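Local atomic coordinates of carbohydrate binding protein, putative, cpb33A (Cellvibrio japonicus, PDB entry 5FJQ), a protein that is a copper-dependent lytic polysaccharide monooxygenase, present here as its catalytic domain, important for the efficient use of chitin by its bacterium. Residues 5-10 and 88-93; 107-112 and 147-152. One frame throughout, in Å; residues are numbered along the deposited sequence.

Interaction 1. Residues 5-10 and 88-93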
ATOM      1  N   SER A   5      -6.152  -4.004  -5.381  1.00 20.86           N
ATOM      2  CA  SER A   5      -6.349  -5.348  -5.839  1.00 21.70           C
ATOM      3  C   SER A   5      -5.566  -5.600  -7.106  1.00 25.10           C
ATOM      4  O   SER A   5      -5.251  -6.759  -7.406  1.00 25.11           O
ATOM      5  CB  SER A   5      -7.855  -5.603  -6.002  1.00 23.16           C
ATOM      6  OG  SER A   5      -8.511  -4.504  -6.653  1.00 24.14           O
ATOM      7  N   SER A   6      -5.184  -4.507  -7.796  1.00 24.09           N
ATOM      8  CA  SER A   6      -4.595  -4.560  -9.155  1.00 25.89           C
ATOM      9  C   SER A   6      -3.754  -3.286  -9.402  1.00 24.14           C
ATOM     10  O   SER A   6      -4.336  -2.203  -9.448  1.00 23.25           O
ATOM     11  CB  SER A   6      -5.735  -4.691 -10.150  1.00 29.00           C
ATOM     12  OG  SER A   6      -5.262  -4.713 -11.450  1.00 36.55           O
ATOM     13  N   PRO A   7      -2.391  -3.401  -9.407  1.00 20.34           N
ATOM     14  CA  PRO A   7      -1.565  -4.581  -9.139  1.00 19.24           C
ATOM     15  C   PRO A   7      -1.792  -4.992  -7.679  1.00 19.44           C
ATOM     16  O   PRO A   7      -2.078  -4.138  -6.846  1.00 17.95           O
ATOM     17  CB  PRO A   7      -0.151  -4.045  -9.315  1.00 19.39           C
ATOM     18  CG  PRO A   7      -0.317  -2.915 -10.281  1.00 19.96           C
ATOM     19  CD  PRO A   7      -1.513  -2.258  -9.670  1.00 20.42           C
ATOM     20  N   LYS A   8      -1.741  -6.280  -7.396  1.00 17.81           N
ATOM     21  CA  LYS A   8      -2.004  -6.787  -6.033  1.00 16.78           C
ATOM     22  C   LYS A   8      -1.016  -6.150  -5.072  1.00 17.22           C
ATOM     23  O   LYS A   8       0.217  -6.159  -5.304  1.00 17.55           O
ATOM     24  CB  LYS A   8      -1.895  -8.289  -5.992  1.00 15.87           C
ATOM     25  CG  LYS A   8      -2.788  -9.011  -6.981  1.00 16.03           C
ATOM     26  CD  LYS A   8      -2.557 -10.526  -6.929  1.00 17.16           C
ATOM     27  CE  LYS A   8      -3.534 -11.328  -7.816  1.00 18.24           C
ATOM     28  NZ  LYS A   8      -4.915 -11.292  -7.197  1.00 21.69           N
ATOM     29  N   SER A   9      -1.556  -5.582  -4.003  1.00 19.74           N
ATOM     30  CA  SER A   9      -0.756  -4.961  -2.960  1.00 18.23           C
ATOM     31  C   SER A   9      -0.103  -6.115  -2.236  1.00 19.74           C
ATOM     32  O   SER A   9      -0.469  -7.283  -2.448  1.00 19.89           O
ATOM     33  CB  SER A   9      -1.612  -4.203  -1.953  1.00 18.95           C
ATOM     34  OG  SER A   9      -2.461  -5.101  -1.197  1.00 18.06           O
ATOM     35  N   ARG A  10       0.887  -5.766  -1.445  1.00 16.96           N
ATOM     36  CA  ARG A  10       1.690  -6.721  -0.681  1.00 16.03           C
ATOM     37  C   ARG A  10       0.819  -7.565   0.279  1.00 16.46           C
ATOM     38  O   ARG A  10       1.075  -8.772   0.411  1.00 15.84           O
ATOM     39  CB  ARG A  10       2.740  -5.960   0.139  1.00 14.86           C
ATOM     40  CG  ARG A  10       3.861  -6.864   0.615  1.00 15.04           C
ATOM     41  CD  ARG A  10       4.928  -6.073   1.294  1.00 17.20           C
ATOM     42  NE  ARG A  10       5.716  -5.239   0.409  1.00 15.41           N
ATOM     43  CZ  ARG A  10       6.673  -4.430   0.920  1.00 17.23           C
ATOM     44  NH1 ARG A  10       6.899  -4.404   2.244  1.00 13.69           N
ATOM     45  NH2 ARG A  10       7.428  -3.684   0.134  1.00 13.65           N
ATOM     46  N   GLY A  88       5.178   5.022 -17.661  1.00 22.11           N
ATOM     47  CA  GLY A  88       3.904   5.327 -18.255  1.00 21.12           C
ATOM     48  C   GLY A  88       2.666   4.919 -17.479  1.00 21.52           C
ATOM     49  O   GLY A  88       2.719   4.505 -16.293  1.00 20.67           O
ATOM     50  N   ALA A  89       1.534   5.026 -18.150  1.00 22.37           N
ATOM     51  CA  ALA A  89       0.257   4.863 -17.472  1.00 21.66           C
ATOM     52  C   ALA A  89       0.083   3.423 -17.008  1.00 19.80           C
ATOM     53  O   ALA A  89       0.424   2.496 -17.713  1.00 19.65           O
ATOM     54  CB  ALA A  89      -0.883   5.298 -18.365  1.00 20.61           C
ATOM     55  N   ARG A  90      -0.315   3.262 -15.751  1.00 18.23           N
ATOM     56  CA  ARG A  90      -0.690   1.936 -15.240  1.00 18.84           C
ATOM     57  C   ARG A  90      -1.972   2.105 -14.403  1.00 20.24           C
ATOM     58  O   ARG A  90      -2.042   2.966 -13.561  1.00 16.98           O
ATOM     59  CB  ARG A  90       0.480   1.348 -14.435  1.00 18.90           C
ATOM     60  CG  ARG A  90       0.263  -0.064 -13.907  1.00 21.03           C
ATOM     61  CD  ARG A  90      -0.021  -0.994 -15.060  1.00 20.54           C
ATOM     62  NE  ARG A  90      -0.264  -2.290 -14.489  1.00 24.66           N
ATOM     63  CZ  ARG A  90       0.513  -3.360 -14.638  1.00 22.45           C
ATOM     64  NH1 ARG A  90       1.592  -3.367 -15.463  1.00 24.03           N
ATOM     65  NH2 ARG A  90       0.152  -4.449 -13.985  1.00 20.46           N
ATOM     66  N   GLU A  91      -3.030   1.357 -14.683  1.00 19.82           N
ATOM     67  CA  GLU A  91      -4.180   1.371 -13.739  1.00 19.84           C
ATOM     68  C   GLU A  91      -3.866   0.688 -12.373  1.00 18.45           C
ATOM     69  O   GLU A  91      -3.269  -0.409 -12.304  1.00 19.92           O
ATOM     70  CB  GLU A  91      -5.471   0.730 -14.297  1.00 22.16           C
ATOM     71  CG  GLU A  91      -5.826   1.147 -15.712  1.00 29.83           C
ATOM     72  CD  GLU A  91      -7.312   1.062 -15.994  1.00 35.31           C
ATOM     73  OE1 GLU A  91      -8.020   0.183 -15.423  1.00 33.55           O
ATOM     74  OE2 GLU A  91      -7.779   1.918 -16.772  1.00 37.04           O
ATOM     75  N   PHE A  92      -4.294   1.382 -11.332  1.00 15.74           N
ATOM     76  CA  PHE A  92      -4.318   0.921  -9.937  1.00 15.03           C
ATOM     77  C   PHE A  92      -5.752   0.950  -9.440  1.00 14.64           C
ATOM     78  O   PHE A  92      -6.498   1.920  -9.634  1.00 14.61           O
ATOM     79  CB  PHE A  92      -3.424   1.808  -9.059  1.00 13.85           C
ATOM     80  CG  PHE A  92      -1.954   1.631  -9.318  1.00 14.55           C
ATOM     81  CD1 PHE A  92      -1.341   2.212 -10.436  1.00 15.58           C
ATOM     82  CD2 PHE A  92      -1.201   0.833  -8.514  1.00 15.26           C
ATOM     83  CE1 PHE A  92       0.015   2.007 -10.672  1.00 15.75           C
ATOM     84  CE2 PHE A  92       0.159   0.614  -8.751  1.00 17.14           C
ATOM     85  CZ  PHE A  92       0.761   1.201  -9.830  1.00 16.99           C
ATOM     86  N   VAL A  93      -6.150  -0.134  -8.811  1.00 13.31           N
ATOM     87  CA  VAL A  93      -7.546  -0.289  -8.542  1.00 14.45           C
ATOM     88  C   VAL A  93      -7.656  -0.596  -7.085  1.00 13.70           C
ATOM     89  O   VAL A  93      -6.973  -1.524  -6.629  1.00 11.47           O
ATOM     90  CB  VAL A  93      -8.143  -1.505  -9.326  1.00 13.42           C
ATOM     91  CG1 VAL A  93      -9.555  -1.796  -8.829  1.00 13.62           C
ATOM     92  CG2 VAL A  93      -8.070  -1.300 -10.867  1.00 16.56           C
TER
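Pro7, Val93 and Ser6 carry most of this contact, where the end of one edge strand meets its neighbour. Ser6 and Val93 form an antiparallel bridge in which Val93 N donates to Ser6 O at 2.8 Å, bent at the hydrogen (136°). The returning bond comes from Ser5 N, 2.9 Å from Val93 O, so two residues stand opposite one: a classic beta bulge. Ser6 O also takes a CA-H...O contact from Phe92 CA at 3.2 Å. Small Ser6, with OG anti to its backbone N, lets its CB approach Val93 CB to 4.1 Å. Val93 CG1 lies 3.6 Å from Ser5 OG, which is hydrogen-bonded to Thr95 OG1. Strand 2-6 is an outer strand of the three-stranded sheet in the immunoglobulin-like beta-sandwich of the LPMO fold, paired with central strand 88-96. The bridge at Ser6 is the last across these segments; Pro7, lacking an N-H and following a cis peptide bond, turns the chain off the strand. Its ring crosses Phe92 obliquely, CD fitting tightly against CD2 (3.3 Å) and CE2 (3.4 Å), and Ile175 touches both side chains. Pro7 CG meets Arg90 NH2 tip to tip at 4.0 Å; Arg90 NH1 is tied to Ser84 O.

Interaction 2. Residues 107-112 and 147-152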
ATOM      1  N   TYR A 107      -0.821   8.225  -4.659  1.00 11.72           N
ATOM      2  CA  TYR A 107       0.262   7.294  -4.828  1.00 12.51           C
ATOM      3  C   TYR A 107       1.627   7.927  -4.748  1.00 15.37           C
ATOM      4  O   TYR A 107       1.877   9.018  -5.362  1.00 16.92           O
ATOM      5  CB  TYR A 107       0.141   6.567  -6.163  1.00 11.68           C
ATOM      6  CG  TYR A 107      -1.162   5.813  -6.269  1.00 11.23           C
ATOM      7  CD1 TYR A 107      -2.378   6.500  -6.309  1.00 12.48           C
ATOM      8  CD2 TYR A 107      -1.180   4.430  -6.283  1.00 12.41           C
ATOM      9  CE1 TYR A 107      -3.591   5.820  -6.443  1.00 12.42           C
ATOM     10  CE2 TYR A 107      -2.380   3.722  -6.437  1.00 12.57           C
ATOM     11  CZ  TYR A 107      -3.562   4.422  -6.437  1.00 11.66           C
ATOM     12  OH  TYR A 107      -4.705   3.742  -6.527  1.00 12.19           O
ATOM     13  N   TYR A 108       2.538   7.138  -4.166  1.00 15.83           N
ATOM     14  CA  TYR A 108       3.972   7.518  -4.028  1.00 16.69           C
ATOM     15  C   TYR A 108       4.786   6.374  -4.548  1.00 18.79           C
ATOM     16  O   TYR A 108       4.258   5.237  -4.729  1.00 18.05           O
ATOM     17  CB  TYR A 108       4.347   7.782  -2.557  1.00 15.92           C
ATOM     18  CG  TYR A 108       3.531   8.861  -1.941  1.00 15.65           C
ATOM     19  CD1 TYR A 108       2.165   8.655  -1.594  1.00 14.70           C
ATOM     20  CD2 TYR A 108       4.120  10.112  -1.664  1.00 14.04           C
ATOM     21  CE1 TYR A 108       1.419   9.691  -1.046  1.00 15.69           C
ATOM     22  CE2 TYR A 108       3.382  11.112  -1.109  1.00 15.59           C
ATOM     23  CZ  TYR A 108       2.080  10.911  -0.796  1.00 15.61           C
ATOM     24  OH  TYR A 108       1.453  11.967  -0.280  1.00 17.01           O
ATOM     25  N   ILE A 109       6.062   6.659  -4.780  1.00 16.93           N
ATOM     26  CA  ILE A 109       7.031   5.653  -5.244  1.00 17.73           C
ATOM     27  C   ILE A 109       8.413   5.940  -4.671  1.00 18.36           C
ATOM     28  O   ILE A 109       8.725   7.104  -4.359  1.00 17.79           O
ATOM     29  CB  ILE A 109       7.092   5.514  -6.798  1.00 20.06           C
ATOM     30  CG1 ILE A 109       7.890   4.245  -7.164  1.00 19.34           C
ATOM     31  CG2 ILE A 109       7.700   6.775  -7.448  1.00 17.88           C
ATOM     32  CD1 ILE A 109       7.721   3.749  -8.604  1.00 19.94           C
ATOM     33  N   THR A 110       9.169   4.852  -4.435  1.00 16.15           N
ATOM     34  CA  THR A 110      10.589   4.829  -4.212  1.00 16.44           C
ATOM     35  C   THR A 110      11.424   5.450  -5.370  1.00 19.18           C
ATOM     36  O   THR A 110      11.007   5.494  -6.548  1.00 20.40           O
ATOM     37  CB  THR A 110      11.016   3.389  -3.953  1.00 16.54           C
ATOM     38  OG1 THR A 110      10.294   2.522  -4.831  1.00 18.51           O
ATOM     39  CG2 THR A 110      10.604   2.963  -2.510  1.00 16.51           C
ATOM     40  N   PRO A 111      12.632   5.934  -5.036  1.00 21.17           N
ATOM     41  CA  PRO A 111      13.486   6.553  -6.038  1.00 18.68           C
ATOM     42  C   PRO A 111      14.261   5.511  -6.799  1.00 19.85           C
ATOM     43  O   PRO A 111      14.530   4.433  -6.267  1.00 19.19           O
ATOM     44  CB  PRO A 111      14.491   7.383  -5.170  1.00 19.06           C
ATOM     45  CG  PRO A 111      14.538   6.657  -3.855  1.00 20.95           C
ATOM     46  CD  PRO A 111      13.185   6.032  -3.659  1.00 19.84           C
ATOM     47  N   GLN A 112      14.661   5.856  -8.019  1.00 18.17           N
ATOM     48  CA  GLN A 112      15.641   5.087  -8.743  1.00 20.07           C
ATOM     49  C   GLN A 112      16.861   4.789  -7.853  1.00 23.40           C
ATOM     50  O   GLN A 112      17.310   5.635  -7.027  1.00 21.08           O
ATOM     51  CB  GLN A 112      15.995   5.841 -10.024  1.00 20.47           C
ATOM     52  CG  GLN A 112      16.946   5.132 -10.928  1.00 21.68           C
ATOM     53  CD  GLN A 112      16.444   3.773 -11.374  1.00 21.05           C
ATOM     54  OE1 GLN A 112      15.285   3.424 -11.165  1.00 20.73           O
ATOM     55  NE2 GLN A 112      17.345   2.976 -11.931  1.00 22.59           N
ATOM     56  N   PRO A 147       6.786   6.913 -13.246  1.00 16.19           N
ATOM     57  CA  PRO A 147       7.942   7.611 -13.788  1.00 17.81           C
ATOM     58  C   PRO A 147       8.990   6.624 -14.308  1.00 20.18           C
ATOM     59  O   PRO A 147       8.885   5.411 -14.051  1.00 19.63           O
ATOM     60  CB  PRO A 147       8.481   8.387 -12.572  1.00 16.62           C
ATOM     61  CG  PRO A 147       8.165   7.488 -11.389  1.00 14.87           C
ATOM     62  CD  PRO A 147       6.830   6.821 -11.758  1.00 15.40           C
ATOM     63  N   TYR A 148       9.999   7.106 -15.034  1.00 23.10           N
ATOM     64  CA  TYR A 148      11.109   6.205 -15.396  1.00 21.96           C
ATOM     65  C   TYR A 148      11.756   5.575 -14.156  1.00 20.94           C
ATOM     66  O   TYR A 148      12.266   6.282 -13.296  1.00 19.39           O
ATOM     67  CB  TYR A 148      12.176   6.927 -16.230  1.00 22.59           C
ATOM     68  CG  TYR A 148      13.256   6.005 -16.681  1.00 21.93           C
ATOM     69  CD1 TYR A 148      13.044   5.146 -17.765  1.00 22.80           C
ATOM     70  CD2 TYR A 148      14.477   5.946 -16.004  1.00 22.08           C
ATOM     71  CE1 TYR A 148      14.037   4.265 -18.204  1.00 24.03           C
ATOM     72  CE2 TYR A 148      15.483   5.070 -16.428  1.00 23.16           C
ATOM     73  CZ  TYR A 148      15.255   4.229 -17.522  1.00 24.21           C
ATOM     74  OH  TYR A 148      16.247   3.341 -17.945  1.00 23.15           O
ATOM     75  N   ARG A 149      11.796   4.239 -14.123  1.00 20.59           N
ATOM     76  CA  ARG A 149      12.512   3.488 -13.112  1.00 19.60           C
ATOM     77  C   ARG A 149      13.059   2.223 -13.779  1.00 19.99           C
ATOM     78  O   ARG A 149      12.626   1.870 -14.882  1.00 25.88           O
ATOM     79  CB  ARG A 149      11.575   3.081 -11.935  1.00 18.24           C
ATOM     80  CG  ARG A 149      11.020   4.184 -10.998  1.00 18.47           C
ATOM     81  CD  ARG A 149      12.116   4.962 -10.284  1.00 18.21           C
ATOM     82  NE  ARG A 149      11.603   5.858  -9.244  1.00 20.53           N
ATOM     83  CZ  ARG A 149      11.345   7.153  -9.434  1.00 20.57           C
ATOM     84  NH1 ARG A 149      11.540   7.688 -10.632  1.00 19.36           N
ATOM     85  NH2 ARG A 149      10.873   7.897  -8.453  1.00 19.09           N
ATOM     86  N   THR A 150      14.039   1.576 -13.150  1.00 20.40           N
ATOM     87  CA  THR A 150      14.375   0.180 -13.452  1.00 18.95           C
ATOM     88  C   THR A 150      14.370  -0.494 -12.075  1.00 18.17           C
ATOM     89  O   THR A 150      14.489   0.199 -11.071  1.00 20.09           O
ATOM     90  CB  THR A 150      15.794   0.020 -14.053  1.00 18.70           C
ATOM     91  OG1 THR A 150      16.729   0.563 -13.119  1.00 19.31           O
ATOM     92  CG2 THR A 150      15.961   0.820 -15.327  1.00 17.56           C
ATOM     93  N   GLY A 151      14.265  -1.811 -12.023  1.00 19.17           N
ATOM     94  CA  GLY A 151      14.473  -2.474 -10.743  1.00 18.22           C
ATOM     95  C   GLY A 151      13.148  -2.582 -10.076  1.00 17.96           C
ATOM     96  O   GLY A 151      12.113  -2.191 -10.626  1.00 20.28           O
ATOM     97  N   ARG A 152      13.181  -3.113  -8.866  1.00 18.58           N
ATOM     98  CA  ARG A 152      12.011  -3.336  -8.091  1.00 17.58           C
ATOM     99  C   ARG A 152      11.731  -2.107  -7.265  1.00 18.97           C
ATOM    100  O   ARG A 152      12.644  -1.474  -6.746  1.00 18.61           O
ATOM    101  CB  ARG A 152      12.341  -4.504  -7.151  1.00 18.91           C
ATOM    102  CG  ARG A 152      12.095  -5.814  -7.839  1.00 17.43           C
ATOM    103  CD  ARG A 152      12.560  -6.942  -6.950  1.00 18.82           C
ATOM    104  NE  ARG A 152      11.816  -8.070  -7.467  1.00 21.09           N
ATOM    105  CZ  ARG A 152      10.796  -8.602  -6.826  1.00 21.96           C
ATOM    106  NH1 ARG A 152      10.507  -8.136  -5.598  1.00 19.68           N
ATOM    107  NH2 ARG A 152      10.127  -9.625  -7.382  1.00 20.61           N
TER
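Pro147 opens the loop with a compact apolar ring, its CG tip to tip with Ile109 CG2 at 4.0 Å and lying over one face of the Arg149 guanidinium, offset toward the rim. The backbone carbonyl of Tyr148 then accepts Arg149 NH1 at 3.1 Å, so the arginine also braces its own loop. Arg149 is largely buried and bent at chi2 (-60°), which folds the chain so that the guanidinium reaches Thr110 side-on. NE and NH2 converge on Thr110 O, at 2.8 Å and 3.1 Å; the oxygen lies in the guanidinium plane, and the NE bond is the straighter (157°). NH2 also serves Gln126 OE1, so the several N-H groups of one arginine link three parts of the beta-sandwich: the end of strand 102-109, its neighbour 126-130, and the loop between strands 139-146 and 152-161. Ile109 CG2 meets Arg149 NH2 tip to tip at 3.5 Å. Thr150 ends the contact with a two-bond clasp on the Gln112 amide, which suits glutamine because one group both accepts and donates. Gln112 CG is anti to the backbone N and the chain bends at chi2 (58°), while Thr150 OG1 sits in the crowded position between backbone N and carbonyl carbon. Thr150 N donates to Gln112 OE1 at 3.0 Å from above the carbonyl plane; Gln112 NE2 donates to Thr150 OG1 at 2.8 Å.

The two contacts lie in series along the chain, interaction 1 closing at residue 93 before interaction 2 opens at 107, with their centres about 14 Å apart. Interaction 1 belongs to the three-stranded sheet 2-6, 88-96, 139-146; interaction 2 starts from strand 102-109 of the mixed sheet and ends in the loop that carries the chain from strand 139-146 to strand 152-161, from one sheet to the other. The contacts touch where the sheets face each other, Phe92 CB lying 3.4 Å from Tyr107 CE2, their rings inclined at about 60°. Both are away from the copper, yet strand 2-6 begins directly after its ligand His1, and His100 lies in the connection between strands 88-96 and 102-109.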